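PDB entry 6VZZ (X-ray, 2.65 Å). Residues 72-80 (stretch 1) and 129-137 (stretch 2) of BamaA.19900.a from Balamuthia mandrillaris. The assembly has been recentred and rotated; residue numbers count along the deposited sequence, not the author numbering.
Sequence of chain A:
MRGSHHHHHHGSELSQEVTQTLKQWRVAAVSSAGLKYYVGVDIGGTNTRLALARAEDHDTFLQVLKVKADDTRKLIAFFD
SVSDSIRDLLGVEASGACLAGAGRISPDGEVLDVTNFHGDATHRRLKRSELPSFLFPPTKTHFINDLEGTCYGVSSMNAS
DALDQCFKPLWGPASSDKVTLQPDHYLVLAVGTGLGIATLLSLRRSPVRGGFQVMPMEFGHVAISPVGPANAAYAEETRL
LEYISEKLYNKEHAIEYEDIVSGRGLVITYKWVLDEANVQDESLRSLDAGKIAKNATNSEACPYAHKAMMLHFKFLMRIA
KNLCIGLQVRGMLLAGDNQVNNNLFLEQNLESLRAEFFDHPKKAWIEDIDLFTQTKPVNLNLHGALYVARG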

ATOM      1  N   THR A  72      10.517  -5.162 -26.561  1.00 51.17           N
ATOM      2  CA  THR A  72       9.393  -4.515 -27.227  1.00 49.40           C
ATOM      3  C   THR A  72       9.548  -4.491 -28.743  1.00 50.26           C
ATOM      4  O   THR A  72       8.540  -4.439 -29.454  1.00 49.31           O
ATOM      5  CB  THR A  72       9.212  -3.093 -26.691  1.00 49.27           C
ATOM      6  OG1 THR A  72      10.451  -2.376 -26.794  1.00 49.09           O
ATOM      7  CG2 THR A  72       8.756  -3.125 -25.225  1.00 46.20           C
ATOM      8  N   ARG A  73      10.780  -4.527 -29.261  1.00 50.66           N
ATOM      9  CA  ARG A  73      10.951  -4.578 -30.712  1.00 50.47           C
ATOM     10  C   ARG A  73      10.382  -5.873 -31.280  1.00 52.49           C
ATOM     11  O   ARG A  73       9.773  -5.872 -32.357  1.00 52.70           O
ATOM     12  CB  ARG A  73      12.427  -4.424 -31.091  1.00 50.23           C
ATOM     13  CG  ARG A  73      13.174  -3.235 -30.438  1.00 54.73           C
ATOM     14  CD  ARG A  73      12.543  -1.861 -30.716  1.00 52.82           C
ATOM     15  NE  ARG A  73      11.446  -1.547 -29.793  1.00 54.30           N
ATOM     16  CZ  ARG A  73      10.617  -0.515 -29.936  1.00 54.69           C
ATOM     17  NH1 ARG A  73      10.754   0.310 -30.966  1.00 56.74           N
ATOM     18  NH2 ARG A  73       9.639  -0.313 -29.063  1.00 48.59           N
ATOM     19  N   LYS A  74      10.551  -6.988 -30.563  1.00 51.21           N
ATOM     20  CA  LYS A  74       9.942  -8.240 -30.999  1.00 48.29           C
ATOM     21  C   LYS A  74       8.420  -8.196 -30.879  1.00 49.44           C
ATOM     22  O   LYS A  74       7.721  -8.827 -31.680  1.00 53.16           O
ATOM     23  CB  LYS A  74      10.518  -9.416 -30.203  1.00 44.86           C
ATOM     24  N   LEU A  75       7.888  -7.455 -29.905  1.00 45.69           N
ATOM     25  CA  LEU A  75       6.443  -7.269 -29.824  1.00 45.03           C
ATOM     26  C   LEU A  75       5.916  -6.510 -31.040  1.00 50.55           C
ATOM     27  O   LEU A  75       4.898  -6.888 -31.632  1.00 49.29           O
ATOM     28  CB  LEU A  75       6.076  -6.532 -28.539  1.00 45.15           C
ATOM     29  CG  LEU A  75       6.074  -7.357 -27.252  1.00 47.84           C
ATOM     30  CD1 LEU A  75       5.526  -6.540 -26.093  1.00 43.42           C
ATOM     31  CD2 LEU A  75       5.260  -8.633 -27.445  1.00 47.78           C
ATOM     32  N   ILE A  76       6.595  -5.427 -31.424  1.00 47.30           N
ATOM     33  CA  ILE A  76       6.148  -4.645 -32.570  1.00 47.75           C
ATOM     34  C   ILE A  76       6.056  -5.525 -33.812  1.00 48.78           C
ATOM     35  O   ILE A  76       5.086  -5.441 -34.575  1.00 49.48           O
ATOM     36  CB  ILE A  76       7.078  -3.432 -32.783  1.00 50.71           C
ATOM     37  CG1 ILE A  76       6.885  -2.425 -31.649  1.00 48.15           C
ATOM     38  CG2 ILE A  76       6.821  -2.753 -34.129  1.00 43.52           C
ATOM     39  CD1 ILE A  76       7.872  -1.293 -31.684  1.00 50.09           C
ATOM     40  N   ALA A  77       7.046  -6.395 -34.025  1.00 48.39           N
ATOM     41  CA  ALA A  77       6.979  -7.305 -35.164  1.00 46.72           C
ATOM     42  C   ALA A  77       5.824  -8.292 -35.015  1.00 48.31           C
ATOM     43  O   ALA A  77       5.170  -8.644 -36.000  1.00 47.50           O
ATOM     44  CB  ALA A  77       8.303  -8.047 -35.326  1.00 46.54           C
ATOM     45  N   PHE A  78       5.558  -8.753 -33.790  1.00 47.30           N
ATOM     46  CA  PHE A  78       4.414  -9.631 -33.573  1.00 46.00           C
ATOM     47  C   PHE A  78       3.104  -8.895 -33.826  1.00 46.72           C
ATOM     48  O   PHE A  78       2.209  -9.429 -34.486  1.00 48.65           O
ATOM     49  CB  PHE A  78       4.471 -10.209 -32.155  1.00 49.18           C
ATOM     50  CG  PHE A  78       3.158 -10.798 -31.653  1.00 51.82           C
ATOM     51  CD1 PHE A  78       2.776 -12.096 -31.990  1.00 53.14           C
ATOM     52  CD2 PHE A  78       2.334 -10.072 -30.793  1.00 49.24           C
ATOM     53  CE1 PHE A  78       1.573 -12.649 -31.505  1.00 51.71           C
ATOM     54  CE2 PHE A  78       1.133 -10.622 -30.302  1.00 49.80           C
ATOM     55  CZ  PHE A  78       0.755 -11.913 -30.659  1.00 47.47           C
ATOM     56  N   PHE A  79       2.984  -7.655 -33.338  1.00 47.87           N
ATOM     57  CA  PHE A  79       1.746  -6.901 -33.517  1.00 46.65           C
ATOM     58  C   PHE A  79       1.501  -6.592 -34.992  1.00 47.18           C
ATOM     59  O   PHE A  79       0.406  -6.836 -35.511  1.00 45.58           O
ATOM     60  CB  PHE A  79       1.784  -5.608 -32.695  1.00 44.56           C
ATOM     61  CG  PHE A  79       1.772  -5.821 -31.201  1.00 42.30           C
ATOM     62  CD1 PHE A  79       1.040  -6.856 -30.631  1.00 46.32           C
ATOM     63  CD2 PHE A  79       2.493  -4.976 -30.364  1.00 41.22           C
ATOM     64  CE1 PHE A  79       1.018  -7.048 -29.245  1.00 42.04           C
ATOM     65  CE2 PHE A  79       2.486  -5.159 -28.983  1.00 42.89           C
ATOM     66  CZ  PHE A  79       1.742  -6.196 -28.421  1.00 41.39           C
ATOM     67  N   ASP A  80       2.509  -6.042 -35.681  1.00 45.17           N
ATOM     68  CA  ASP A  80       2.398  -5.816 -37.121  1.00 44.58           C
ATOM     69  C   ASP A  80       1.941  -7.078 -37.843  1.00 44.85           C
ATOM     70  O   ASP A  80       1.006  -7.049 -38.651  1.00 45.92           O
ATOM     71  CB  ASP A  80       3.738  -5.342 -37.696  1.00 41.81           C
ATOM     72  CG  ASP A  80       4.112  -3.927 -37.256  1.00 47.29           C
ATOM     73  OD1 ASP A  80       3.243  -3.215 -36.704  1.00 43.64           O
ATOM     74  OD2 ASP A  80       5.285  -3.526 -37.469  1.00 48.58           O
ATOM     75  N   SER A 129       2.036   4.943 -30.244  1.00 43.24           N
ATOM     76  CA  SER A 129       2.213   5.370 -31.625  1.00 43.07           C
ATOM     77  C   SER A 129       3.014   4.389 -32.472  1.00 44.09           C
ATOM     78  O   SER A 129       3.091   4.578 -33.689  1.00 48.82           O
ATOM     79  CB  SER A 129       2.901   6.733 -31.655  1.00 43.88           C
ATOM     80  OG  SER A 129       4.266   6.613 -31.297  1.00 47.29           O
ATOM     81  N   GLU A 130       3.630   3.373 -31.871  1.00 45.69           N
ATOM     82  CA  GLU A 130       4.360   2.356 -32.616  1.00 44.74           C
ATOM     83  C   GLU A 130       3.488   1.183 -33.026  1.00 44.58           C
ATOM     84  O   GLU A 130       3.950   0.320 -33.782  1.00 47.10           O
ATOM     85  CB  GLU A 130       5.529   1.818 -31.787  1.00 44.65           C
ATOM     86  CG  GLU A 130       6.614   2.819 -31.460  1.00 44.89           C
ATOM     87  CD  GLU A 130       7.721   2.194 -30.623  1.00 52.48           C
ATOM     88  OE1 GLU A 130       8.853   2.050 -31.145  1.00 52.41           O
ATOM     89  OE2 GLU A 130       7.453   1.827 -29.448  1.00 50.54           O
ATOM     90  N   LEU A 131       2.280   1.121 -32.537  1.00 44.37           N
ATOM     91  CA  LEU A 131       1.313   0.056 -32.715  1.00 42.62           C
ATOM     92  C   LEU A 131       0.570   0.230 -34.032  1.00 42.27           C
ATOM     93  O   LEU A 131       0.279   1.358 -34.443  1.00 42.91           O
ATOM     94  CB  LEU A 131       0.315   0.058 -31.565  1.00 42.02           C
ATOM     95  CG  LEU A 131       0.934  -0.145 -30.184  1.00 43.11           C
ATOM     96  CD1 LEU A 131      -0.113   0.041 -29.096  1.00 43.17           C
ATOM     97  CD2 LEU A 131       1.564  -1.519 -30.090  1.00 39.27           C
ATOM     98  N   PRO A 132       0.243  -0.875 -34.702  1.00 42.56           N
ATOM     99  CA  PRO A 132      -0.501  -0.775 -35.970  1.00 42.90           C
ATOM    100  C   PRO A 132      -1.913  -0.237 -35.751  1.00 40.92           C
ATOM    101  O   PRO A 132      -2.660  -0.721 -34.900  1.00 39.20           O
ATOM    102  CB  PRO A 132      -0.510  -2.216 -36.495  1.00 40.47           C
ATOM    103  CG  PRO A 132      -0.314  -3.073 -35.281  1.00 44.26           C
ATOM    104  CD  PRO A 132       0.502  -2.270 -34.300  1.00 41.27           C
ATOM    105  N   SER A 133      -2.272   0.778 -36.543  1.00 45.38           N
ATOM    106  CA  SER A 133      -3.585   1.412 -36.444  1.00 43.25           C
ATOM    107  C   SER A 133      -4.741   0.421 -36.555  1.00 43.36           C
ATOM    108  O   SER A 133      -5.777   0.617 -35.910  1.00 43.88           O
ATOM    109  CB  SER A 133      -3.721   2.471 -37.530  1.00 42.64           C
ATOM    110  OG  SER A 133      -2.947   3.606 -37.208  1.00 58.77           O
ATOM    111  N   PHE A 134      -4.604  -0.626 -37.374  1.00 42.71           N
ATOM    112  CA  PHE A 134      -5.725  -1.534 -37.586  1.00 44.15           C
ATOM    113  C   PHE A 134      -6.229  -2.122 -36.269  1.00 42.83           C
ATOM    114  O   PHE A 134      -7.437  -2.134 -36.009  1.00 43.93           O
ATOM    115  CB  PHE A 134      -5.339  -2.647 -38.556  1.00 45.79           C
ATOM    116  CG  PHE A 134      -6.463  -3.591 -38.853  1.00 47.85           C
ATOM    117  CD1 PHE A 134      -7.357  -3.322 -39.870  1.00 50.43           C
ATOM    118  CD2 PHE A 134      -6.643  -4.738 -38.096  1.00 47.53           C
ATOM    119  CE1 PHE A 134      -8.401  -4.175 -40.132  1.00 52.79           C
ATOM    120  CE2 PHE A 134      -7.686  -5.589 -38.354  1.00 49.79           C
ATOM    121  CZ  PHE A 134      -8.568  -5.308 -39.377  1.00 52.51           C
ATOM    122  N   LEU A 135      -5.327  -2.617 -35.425  1.00 41.76           N
ATOM    123  CA  LEU A 135      -5.758  -3.209 -34.167  1.00 41.49           C
ATOM    124  C   LEU A 135      -5.758  -2.218 -33.022  1.00 38.19           C
ATOM    125  O   LEU A 135      -6.372  -2.493 -31.986  1.00 37.61           O
ATOM    126  CB  LEU A 135      -4.869  -4.396 -33.772  1.00 39.26           C
ATOM    127  CG  LEU A 135      -4.919  -5.668 -34.611  1.00 41.32           C
ATOM    128  CD1 LEU A 135      -4.098  -6.761 -33.949  1.00 40.80           C
ATOM    129  CD2 LEU A 135      -6.348  -6.128 -34.821  1.00 43.06           C
ATOM    130  N   PHE A 136      -5.088  -1.084 -33.176  1.00 41.42           N
ATOM    131  CA  PHE A 136      -4.868  -0.143 -32.078  1.00 40.60           C
ATOM    132  C   PHE A 136      -5.242   1.248 -32.561  1.00 39.79           C
ATOM    133  O   PHE A 136      -4.367   2.058 -32.889  1.00 43.41           O
ATOM    134  CB  PHE A 136      -3.425  -0.220 -31.581  1.00 38.00           C
ATOM    135  CG  PHE A 136      -3.011  -1.607 -31.192  1.00 39.80           C
ATOM    136  CD1 PHE A 136      -3.356  -2.128 -29.948  1.00 38.75           C
ATOM    137  CD2 PHE A 136      -2.311  -2.412 -32.082  1.00 39.97           C
ATOM    138  CE1 PHE A 136      -2.996  -3.422 -29.594  1.00 36.85           C
ATOM    139  CE2 PHE A 136      -1.945  -3.703 -31.728  1.00 38.60           C
ATOM    140  CZ  PHE A 136      -2.289  -4.209 -30.488  1.00 36.24           C
ATOM    141  N   PRO A 137      -6.538   1.559 -32.607  1.00 42.65           N
ATOM    142  CA  PRO A 137      -6.980   2.883 -33.069  1.00 42.27           C
ATOM    143  C   PRO A 137      -6.329   3.982 -32.253  1.00 42.26           C
ATOM    144  O   PRO A 137      -6.353   3.938 -31.013  1.00 42.12           O
ATOM    145  CB  PRO A 137      -8.498   2.847 -32.847  1.00 41.06           C
ATOM    146  CG  PRO A 137      -8.709   1.774 -31.818  1.00 42.33           C
ATOM    147  CD  PRO A 137      -7.650   0.756 -32.069  1.00 40.69           C
TER
HETATM  148  O   HOH W   1       3.284  -0.594 -36.555  1.00 43.28           O

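Residues 72-80 form a continuous helix, held by i to i+4 backbone bonds such as Phe 79 N to Leu 75 O (2.7 Å). Against it lies a mostly irregular segment that runs on from a 3-10 segment ending at Glu 130; the backbones come closest where Ile 76 faces Leu 131 and Asp 80 faces Pro 132.

The contact opens with charge. Arg 73 sends its CA-CB bond away from the partner, yet its m, m, p side chain folds back, steadied by a hydrogen bond from NE to Thr 72 OG1 (3.3 Å). Its guanidinium meets the Glu 130 carboxylate in a salt bridge: NH1 donates to OE1 at 2.6 Å and NH2 to OE2 at 3.1 Å, both nearly straight. One turn on, Ile 76 lays CD1 3.5 Å from Glu 130 OE1, packing alongside the ion pair.

Phe 79 is the apolar centre, burying more area here than any other residue. Its CD2 touches Leu 131 CD2 at 3.6 Å, its CB rests 3.9 Å from Pro 132 CD, and one ring face receives the edge of Phe 136, with the planes at 63°.

Asp 80 closes the stretch through water 1, which donates to Asp 80 OD1 (2.6 Å) and Glu 130 O (3.0 Å), bridging side chain to backbone.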